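Side-chain contacts in putative uncharacterized protein (Mycobacterium tuberculosis, PDB 2ZQ5), which probably transfers a sulfo group from the donor PAPS to an acceptor molecule: residues A106-L111 and Y169-C174; A116-H121 and Q129-R134; Q217-N222 and K226-K231. All coordinates share one frame; numbering follows the deposited sequence.

Contact 1. Residues A106-L111 and Y169-C174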
# COMPACT_ATOMS: atom_id res chain seq x y z
N ALA A 106 -12.97 2.29 2.30
CA ALA A 106 -14.24 2.89 1.93
C ALA A 106 -14.03 4.28 1.34
O ALA A 106 -14.64 4.63 0.33
CB ALA A 106 -15.16 2.97 3.14
N LEU A 107 -13.15 5.06 1.96
CA LEU A 107 -12.87 6.41 1.49
C LEU A 107 -12.16 6.38 0.14
O LEU A 107 -12.44 7.19 -0.74
CB LEU A 107 -11.98 7.14 2.51
CG LEU A 107 -12.47 8.50 3.00
CD1 LEU A 107 -12.82 9.39 1.81
CD2 LEU A 107 -13.69 8.31 3.88
N HIS A 108 -11.24 5.44 0.00
CA HIS A 108 -10.47 5.26 -1.23
C HIS A 108 -11.42 5.01 -2.41
O HIS A 108 -11.30 5.64 -3.46
CB HIS A 108 -9.52 4.07 -1.05
CG HIS A 108 -8.54 3.89 -2.18
ND1 HIS A 108 -7.82 2.73 -2.35
CD2 HIS A 108 -8.15 4.73 -3.16
CE1 HIS A 108 -7.02 2.86 -3.39
NE2 HIS A 108 -7.20 4.07 -3.90
N ARG A 109 -12.36 4.08 -2.22
CA ARG A 109 -13.32 3.74 -3.26
C ARG A 109 -14.25 4.91 -3.57
O ARG A 109 -14.61 5.13 -4.73
CB ARG A 109 -14.15 2.53 -2.83
CG ARG A 109 -13.35 1.25 -2.65
CD ARG A 109 -14.23 0.14 -2.11
NE ARG A 109 -13.49 -1.08 -1.83
CZ ARG A 109 -14.00 -2.14 -1.22
NH1 ARG A 109 -15.27 -2.13 -0.83
NH2 ARG A 109 -13.25 -3.21 -1.00
N LEU A 110 -14.65 5.65 -2.55
CA LEU A 110 -15.54 6.78 -2.74
C LEU A 110 -14.85 7.89 -3.53
O LEU A 110 -15.33 8.30 -4.59
CB LEU A 110 -16.02 7.32 -1.39
CG LEU A 110 -17.08 6.49 -0.66
CD1 LEU A 110 -17.22 6.95 0.77
CD2 LEU A 110 -18.41 6.61 -1.40
N LEU A 111 -13.72 8.37 -3.03
CA LEU A 111 -12.99 9.44 -3.70
C LEU A 111 -12.53 9.00 -5.09
O LEU A 111 -12.47 9.81 -6.02
CB LEU A 111 -11.79 9.87 -2.86
CG LEU A 111 -12.14 10.39 -1.46
CD1 LEU A 111 -10.86 10.70 -0.69
CD2 LEU A 111 -13.01 11.63 -1.56
N TYR A 169 -9.97 -4.97 -11.49
CA TYR A 169 -10.45 -3.61 -11.69
C TYR A 169 -10.56 -2.77 -10.42
O TYR A 169 -10.82 -1.57 -10.48
CB TYR A 169 -11.82 -3.65 -12.38
CG TYR A 169 -12.85 -4.43 -11.60
CD1 TYR A 169 -13.51 -3.86 -10.52
CD2 TYR A 169 -13.14 -5.76 -11.93
CE1 TYR A 169 -14.44 -4.59 -9.78
CE2 TYR A 169 -14.06 -6.50 -11.19
CZ TYR A 169 -14.70 -5.90 -10.12
OH TYR A 169 -15.62 -6.63 -9.39
N GLU A 170 -10.35 -3.40 -9.26
CA GLU A 170 -10.43 -2.68 -7.99
C GLU A 170 -9.21 -1.80 -7.75
O GLU A 170 -8.14 -2.05 -8.29
CB GLU A 170 -10.57 -3.68 -6.83
CG GLU A 170 -11.92 -4.35 -6.73
CD GLU A 170 -12.02 -5.27 -5.52
OE1 GLU A 170 -11.38 -6.34 -5.53
OE2 GLU A 170 -12.72 -4.91 -4.56
N LEU A 171 -9.38 -0.77 -6.92
CA LEU A 171 -8.28 0.14 -6.62
C LEU A 171 -7.33 -0.46 -5.59
O LEU A 171 -7.76 -0.96 -4.55
CB LEU A 171 -8.81 1.49 -6.13
CG LEU A 171 -9.75 2.23 -7.10
CD1 LEU A 171 -10.07 3.60 -6.53
CD2 LEU A 171 -9.09 2.38 -8.46
N GLU A 172 -6.04 -0.40 -5.89
CA GLU A 172 -4.99 -0.93 -5.03
C GLU A 172 -4.25 0.14 -4.23
O GLU A 172 -4.28 1.32 -4.58
CB GLU A 172 -3.97 -1.70 -5.87
CG GLU A 172 -4.09 -3.22 -5.84
CD GLU A 172 -3.74 -3.81 -4.48
OE1 GLU A 172 -3.51 -5.03 -4.42
OE2 GLU A 172 -3.72 -3.06 -3.48
N GLU A 173 -3.58 -0.31 -3.18
CA GLU A 173 -2.81 0.57 -2.32
C GLU A 173 -1.43 0.83 -2.91
O GLU A 173 -0.91 0.03 -3.70
CB GLU A 173 -2.65 -0.05 -0.93
CG GLU A 173 -3.95 -0.24 -0.18
CD GLU A 173 -3.72 -0.78 1.20
OE1 GLU A 173 -2.97 -1.77 1.32
OE2 GLU A 173 -4.29 -0.24 2.17
N CYS A 174 -0.82 1.93 -2.49
CA CYS A 174 0.49 2.34 -3.00
C CYS A 174 1.64 1.38 -2.75
O CYS A 174 2.66 1.46 -3.44
CB CYS A 174 0.85 3.72 -2.46
SG CYS A 174 -0.36 5.01 -2.86
O HOH W 1 -8.81 0.28 -1.57
O HOH W 2 -10.86 -3.66 -2.40

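Contact 2. Residues A116-H121 and Q129-R134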
# COMPACT_ATOMS: atom_id res chain seq x y z
N ALA A 116 -13.93 12.32 -12.59
CA ALA A 116 -12.88 13.30 -12.84
C ALA A 116 -11.61 12.93 -12.08
O ALA A 116 -10.62 13.66 -12.12
CB ALA A 116 -13.35 14.69 -12.44
N HIS A 117 -11.65 11.80 -11.39
CA HIS A 117 -10.51 11.31 -10.62
C HIS A 117 -10.05 9.98 -11.21
O HIS A 117 -10.75 9.38 -12.03
CB HIS A 117 -10.89 11.09 -9.15
CG HIS A 117 -11.15 12.35 -8.39
ND1 HIS A 117 -11.54 12.35 -7.07
CD2 HIS A 117 -11.06 13.65 -8.75
CE1 HIS A 117 -11.68 13.60 -6.65
NE2 HIS A 117 -11.39 14.40 -7.65
N GLN A 118 -8.87 9.53 -10.79
CA GLN A 118 -8.34 8.26 -11.26
C GLN A 118 -7.62 7.59 -10.10
O GLN A 118 -7.01 8.26 -9.26
CB GLN A 118 -7.37 8.47 -12.43
CG GLN A 118 -6.11 9.27 -12.10
CD GLN A 118 -5.18 9.41 -13.28
OE1 GLN A 118 -4.76 8.41 -13.88
NE2 GLN A 118 -4.83 10.64 -13.63
N GLY A 119 -7.73 6.26 -10.04
CA GLY A 119 -7.10 5.50 -8.98
C GLY A 119 -6.17 4.44 -9.54
O GLY A 119 -6.15 4.19 -10.75
N LEU A 120 -5.41 3.80 -8.66
CA LEU A 120 -4.46 2.77 -9.05
C LEU A 120 -5.12 1.41 -9.22
O LEU A 120 -5.15 0.59 -8.31
CB LEU A 120 -3.35 2.67 -8.00
CG LEU A 120 -2.20 1.70 -8.31
CD1 LEU A 120 -1.44 2.16 -9.55
CD2 LEU A 120 -1.27 1.65 -7.11
N HIS A 121 -5.65 1.15 -10.41
CA HIS A 121 -6.31 -0.12 -10.67
C HIS A 121 -5.34 -1.27 -10.45
O HIS A 121 -4.18 -1.22 -10.86
CB HIS A 121 -6.85 -0.14 -12.10
CG HIS A 121 -7.78 1.00 -12.38
ND1 HIS A 121 -9.08 1.03 -11.91
CD2 HIS A 121 -7.58 2.18 -13.00
CE1 HIS A 121 -9.63 2.19 -12.23
NE2 HIS A 121 -8.74 2.91 -12.89
N GLN A 129 1.73 0.29 -16.84
CA GLN A 129 1.57 0.67 -18.24
C GLN A 129 0.51 1.75 -18.32
O GLN A 129 -0.24 1.96 -17.36
CB GLN A 129 1.09 -0.54 -19.05
CG GLN A 129 -0.26 -1.06 -18.57
CD GLN A 129 -0.67 -2.36 -19.24
OE1 GLN A 129 -1.04 -2.38 -20.42
NE2 GLN A 129 -0.61 -3.45 -18.49
N PRO A 130 0.43 2.46 -19.45
CA PRO A 130 -0.60 3.51 -19.55
C PRO A 130 -1.98 2.86 -19.49
O PRO A 130 -2.23 1.84 -20.15
CB PRO A 130 -0.31 4.13 -20.92
CG PRO A 130 1.17 3.95 -21.06
CD PRO A 130 1.37 2.53 -20.58
N ARG A 131 -2.88 3.43 -18.70
CA ARG A 131 -4.23 2.90 -18.56
C ARG A 131 -5.02 3.00 -19.86
O ARG A 131 -5.27 4.10 -20.36
CB ARG A 131 -4.97 3.65 -17.46
CG ARG A 131 -6.35 3.10 -17.16
CD ARG A 131 -7.11 3.97 -16.17
NE ARG A 131 -6.46 4.11 -14.87
CZ ARG A 131 -5.80 5.19 -14.47
NH1 ARG A 131 -5.69 6.25 -15.27
NH2 ARG A 131 -5.26 5.23 -13.26
N PRO A 132 -5.41 1.85 -20.44
CA PRO A 132 -6.18 1.88 -21.69
C PRO A 132 -7.60 2.33 -21.40
O PRO A 132 -8.05 2.32 -20.25
CB PRO A 132 -6.15 0.42 -22.16
CG PRO A 132 -4.96 -0.17 -21.45
CD PRO A 132 -5.02 0.48 -20.10
N PRO A 133 -8.35 2.75 -22.44
CA PRO A 133 -9.73 3.18 -22.21
C PRO A 133 -10.48 2.04 -21.53
O PRO A 133 -10.34 0.87 -21.92
CB PRO A 133 -10.23 3.48 -23.62
CG PRO A 133 -9.00 3.98 -24.30
CD PRO A 133 -7.95 2.99 -23.84
N ARG A 134 -11.29 2.37 -20.53
CA ARG A 134 -12.04 1.39 -19.76
C ARG A 134 -12.80 0.35 -20.57
O ARG A 134 -12.78 -0.84 -20.24
CB ARG A 134 -13.01 2.10 -18.82
CG ARG A 134 -13.73 1.16 -17.86
CD ARG A 134 -12.74 0.53 -16.89
NE ARG A 134 -13.38 -0.42 -15.98
CZ ARG A 134 -13.80 -1.63 -16.33
NH1 ARG A 134 -13.65 -2.05 -17.58
NH2 ARG A 134 -14.37 -2.42 -15.44

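Contact 3. Residues Q217-N222 and K226-K231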
# COMPACT_ATOMS: atom_id res chain seq x y z
N GLN A 217 2.73 8.98 -13.36
CA GLN A 217 2.83 9.67 -14.65
C GLN A 217 2.63 8.68 -15.79
O GLN A 217 1.95 8.98 -16.77
CB GLN A 217 4.20 10.32 -14.81
CG GLN A 217 4.46 11.54 -13.95
CD GLN A 217 5.86 12.09 -14.16
OE1 GLN A 217 6.85 11.38 -14.00
NE2 GLN A 217 5.94 13.36 -14.54
N LEU A 218 3.24 7.51 -15.66
CA LEU A 218 3.14 6.46 -16.67
C LEU A 218 1.73 5.88 -16.76
O LEU A 218 1.12 5.86 -17.83
CB LEU A 218 4.12 5.34 -16.34
CG LEU A 218 3.95 4.03 -17.12
CD1 LEU A 218 4.39 4.23 -18.57
CD2 LEU A 218 4.76 2.94 -16.44
N ILE A 219 1.22 5.41 -15.63
CA ILE A 219 -0.11 4.81 -15.60
C ILE A 219 -1.19 5.82 -15.97
O ILE A 219 -2.19 5.46 -16.61
CB ILE A 219 -0.40 4.20 -14.21
CG1 ILE A 219 0.61 3.07 -13.94
CG2 ILE A 219 -1.84 3.68 -14.14
CD1 ILE A 219 0.59 2.54 -12.52
N GLY A 220 -0.99 7.08 -15.60
CA GLY A 220 -1.98 8.11 -15.90
C GLY A 220 -1.72 8.89 -17.18
O GLY A 220 -2.32 9.95 -17.38
N LEU A 221 -0.86 8.37 -18.05
CA LEU A 221 -0.51 9.04 -19.30
C LEU A 221 -1.70 9.40 -20.19
O LEU A 221 -1.67 10.42 -20.89
CB LEU A 221 0.46 8.17 -20.10
CG LEU A 221 0.92 8.73 -21.46
CD1 LEU A 221 1.78 9.96 -21.23
CD2 LEU A 221 1.70 7.66 -22.22
N ASN A 222 -2.74 8.57 -20.18
CA ASN A 222 -3.92 8.81 -21.00
C ASN A 222 -5.05 9.51 -20.25
O ASN A 222 -6.12 9.75 -20.81
CB ASN A 222 -4.45 7.49 -21.57
CG ASN A 222 -3.44 6.77 -22.43
OD1 ASN A 222 -2.77 7.39 -23.27
ND2 ASN A 222 -3.33 5.46 -22.25
N LYS A 226 -7.17 14.03 -15.10
CA LYS A 226 -7.82 13.49 -13.92
C LYS A 226 -6.94 13.54 -12.67
O LYS A 226 -5.74 13.26 -12.72
CB LYS A 226 -8.27 12.04 -14.17
CG LYS A 226 -9.28 11.90 -15.31
CD LYS A 226 -9.79 10.47 -15.41
CE LYS A 226 -10.79 10.30 -16.55
NZ LYS A 226 -10.18 10.56 -17.88
N ARG A 227 -7.56 13.90 -11.55
CA ARG A 227 -6.84 13.99 -10.28
C ARG A 227 -6.59 12.60 -9.72
O ARG A 227 -7.49 11.77 -9.67
CB ARG A 227 -7.67 14.78 -9.26
CG ARG A 227 -6.98 14.99 -7.91
CD ARG A 227 -7.99 15.37 -6.84
NE ARG A 227 -8.94 16.36 -7.35
CZ ARG A 227 -8.65 17.64 -7.57
NH1 ARG A 227 -7.44 18.11 -7.30
NH2 ARG A 227 -9.57 18.44 -8.08
N TRP A 228 -5.36 12.34 -9.31
CA TRP A 228 -5.02 11.06 -8.73
C TRP A 228 -5.53 10.95 -7.30
O TRP A 228 -5.53 11.93 -6.54
CB TRP A 228 -3.50 10.84 -8.73
CG TRP A 228 -2.98 10.17 -9.95
CD1 TRP A 228 -2.42 10.76 -11.05
CD2 TRP A 228 -2.95 8.76 -10.20
NE1 TRP A 228 -2.04 9.80 -11.96
CE2 TRP A 228 -2.36 8.56 -11.46
CE3 TRP A 228 -3.37 7.64 -9.47
CZ2 TRP A 228 -2.17 7.29 -12.02
CZ3 TRP A 228 -3.19 6.37 -10.02
CH2 TRP A 228 -2.60 6.21 -11.28
N VAL A 229 -5.96 9.74 -6.94
CA VAL A 229 -6.43 9.44 -5.60
C VAL A 229 -5.64 8.20 -5.19
O VAL A 229 -5.68 7.17 -5.87
CB VAL A 229 -7.94 9.11 -5.57
CG1 VAL A 229 -8.35 8.74 -4.15
CG2 VAL A 229 -8.75 10.30 -6.07
N LEU A 230 -4.92 8.31 -4.08
CA LEU A 230 -4.09 7.22 -3.57
C LEU A 230 -4.47 6.86 -2.15
O LEU A 230 -5.07 7.66 -1.43
CB LEU A 230 -2.61 7.64 -3.56
CG LEU A 230 -1.88 8.12 -4.82
CD1 LEU A 230 -2.10 7.11 -5.94
CD2 LEU A 230 -2.37 9.51 -5.24
N LYS A 231 -4.12 5.64 -1.74
CA LYS A 231 -4.36 5.21 -0.37
C LYS A 231 -3.30 4.19 0.03
O LYS A 231 -3.01 3.26 -0.72
CB LYS A 231 -5.75 4.59 -0.21
CG LYS A 231 -6.14 4.35 1.25
CD LYS A 231 -5.84 2.93 1.73
CE LYS A 231 -6.92 1.96 1.26
NZ LYS A 231 -6.88 0.66 2.00
O HOH W 3 -2.04 11.19 -14.79

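Contact 1. Residues A106-L111 and Y169-C174
Glu170 is the first residue of the 169-174 loop to meet helix 104-111, and it faces Arg109. The arginine chain runs extended from CG to NE, bringing NH2 to 4.0 Å from Glu170 OE2. This is a long salt bridge of charges alone, since the oxygen lies well off the guanidinium plane. Water 2 does the closer work, accepting from Arg109 NH2 and donating to Glu170 OE2, while OE1 takes the backbone N of Ala167.

Leu171 comes next and packs over a face of the His108 imidazole. Its CD1 sits 4.2 Å from the centroid of the His108 ring, a CH-pi contact, and its CB is 3.5 Å from His108 CE1. With CG anti to the backbone N (chi1 -172°), the His108 ring swings out from the helix to receive this leucine. Water 1 lies 2.8 Å from His108 ND1 and donates weakly to Leu171 O.

Glu172 brings only its backbone: its O stands at the ring edge, 3.4 Å from His108 CE1. Its side chain turns off, and OE2 accepts from Glu173 N. Glu173 then reaches Lys231, whose side chain also touches His108. The arrangement is consistent with the P-loop-like core of the sulfotransferase fold, where the helix after the first strand follows the PAPS-binding loop, as helix 104-111 follows strand 94-97.

Contact 2. Residues A116-H121 and Q129-R134
Gln118 OE1 is gripped by both terminal nitrogens of the Arg131 guanidinium. NH1 makes the strong bond, 2.7 Å from Arg131 NH1 to Gln118 OE1 and fairly straight at 157°, with the oxygen in the guanidinium plane. The second, from Arg131 NH2 to the same OE1, is weak at 3.3 Å. The amide is far from coplanar with the guanidinium, and the NH1 donor is tilted from the carbonyl plane. Gln118 gets there with CG tucked between its backbone N and carbonyl carbon (chi1 64°), and Gln118 NE2 donates to Lys226 O, which settles which end of the amide faces the arginine.

Arg131 NH2 also donates to the backbone O of Gly119, over 2.9 Å. The donor stands above the Gly119 carbonyl plane, clear of its lone pairs, and the oxygen is itself tilted from the guanidinium plane. Arg131 NH1 has a further partner in Asp223, with which it forms a salt bridge; this aspartate is on the loop after helix 206-219. A bend at chi3 turns the guanidinium toward Gln118 OE1 and Gly119 O.

At NE the edge of the His121 imidazole comes up, CD2 2.9 Å and NE2 3.2 Å from Arg131 NE, with the ring plane 79° from that of the guanidinium. The ring is kept in place from elsewhere too, by an edge-to-face contact with Trp137 and a weak bond from ND1 to Tyr169 O.

The buried guanidinium thus has a glutamine oxygen, a peptide oxygen and a carboxylate as partners. One full negative charge among neutral acceptors is consistent with a positively charged arginine whose orientation is fixed by several partners, tying the loop after helix 122-126 to the edge strand 117-119.

Contact 3. Residues Q217-N222 and K226-K231
Trp228 reaches from strand 227-231 to the end of helix 206-219, and its indole meets Ile219 and Gly220 edge-on. From CB, which points at the helix end, the ring is carried toward these two residues with its plane turned steeply to the CA-CB-CG bend (chi2 98°). On the five-membered ring, NE1 gives its hydrogen to water 3, 3.2 Å from Trp228 NE1. That water donates in turn to the backbone O of Gly220, 2.9 Å from the water oxygen, so the buried indole N-H is satisfied through a solvent bridge.

Further out, CZ2 of Trp228 lies against the glycine backbone, 3.8 Å from Gly220 N and 4.0 Å from Gly220 CA. Gly220, the first residue to leave helical geometry, carries only hydrogens on CA and so lets the ring come this near. At the tip, Trp228 CH2 touches Ile219 CG2 at 3.9 Å, an apolar contact in which the methyl meets the ring at its rim. Gln118 and Arg131 also pack on the indole. The helix, its short turn and the strand that follows form the returning half of a beta-alpha-beta crossover, as expected in the parallel alpha/beta core of sulfotransferases.

How the contacts relate
From the N terminus, helix 104-111 leads into strand 117-119 at the edge of the parallel sheet. Contact 2 closes first, shutting the short loop that holds helix 122-126. Contact 1 closes later, when the chain returns at 169-174, and its longer loop encloses all of contact 2. Contact 3 comes afterwards, in series, closing the turn between helix 206-219 and strand 227-231. That strand lies beside 117-119, so contacts 2 and 3, about 7 Å apart between centres, share the same sheet edge. Contact 1 joins both: Glu172 N pairs with Leu120 O, and Cys174 N with Lys231 O, tying its loop to the C-terminal ends of these strands.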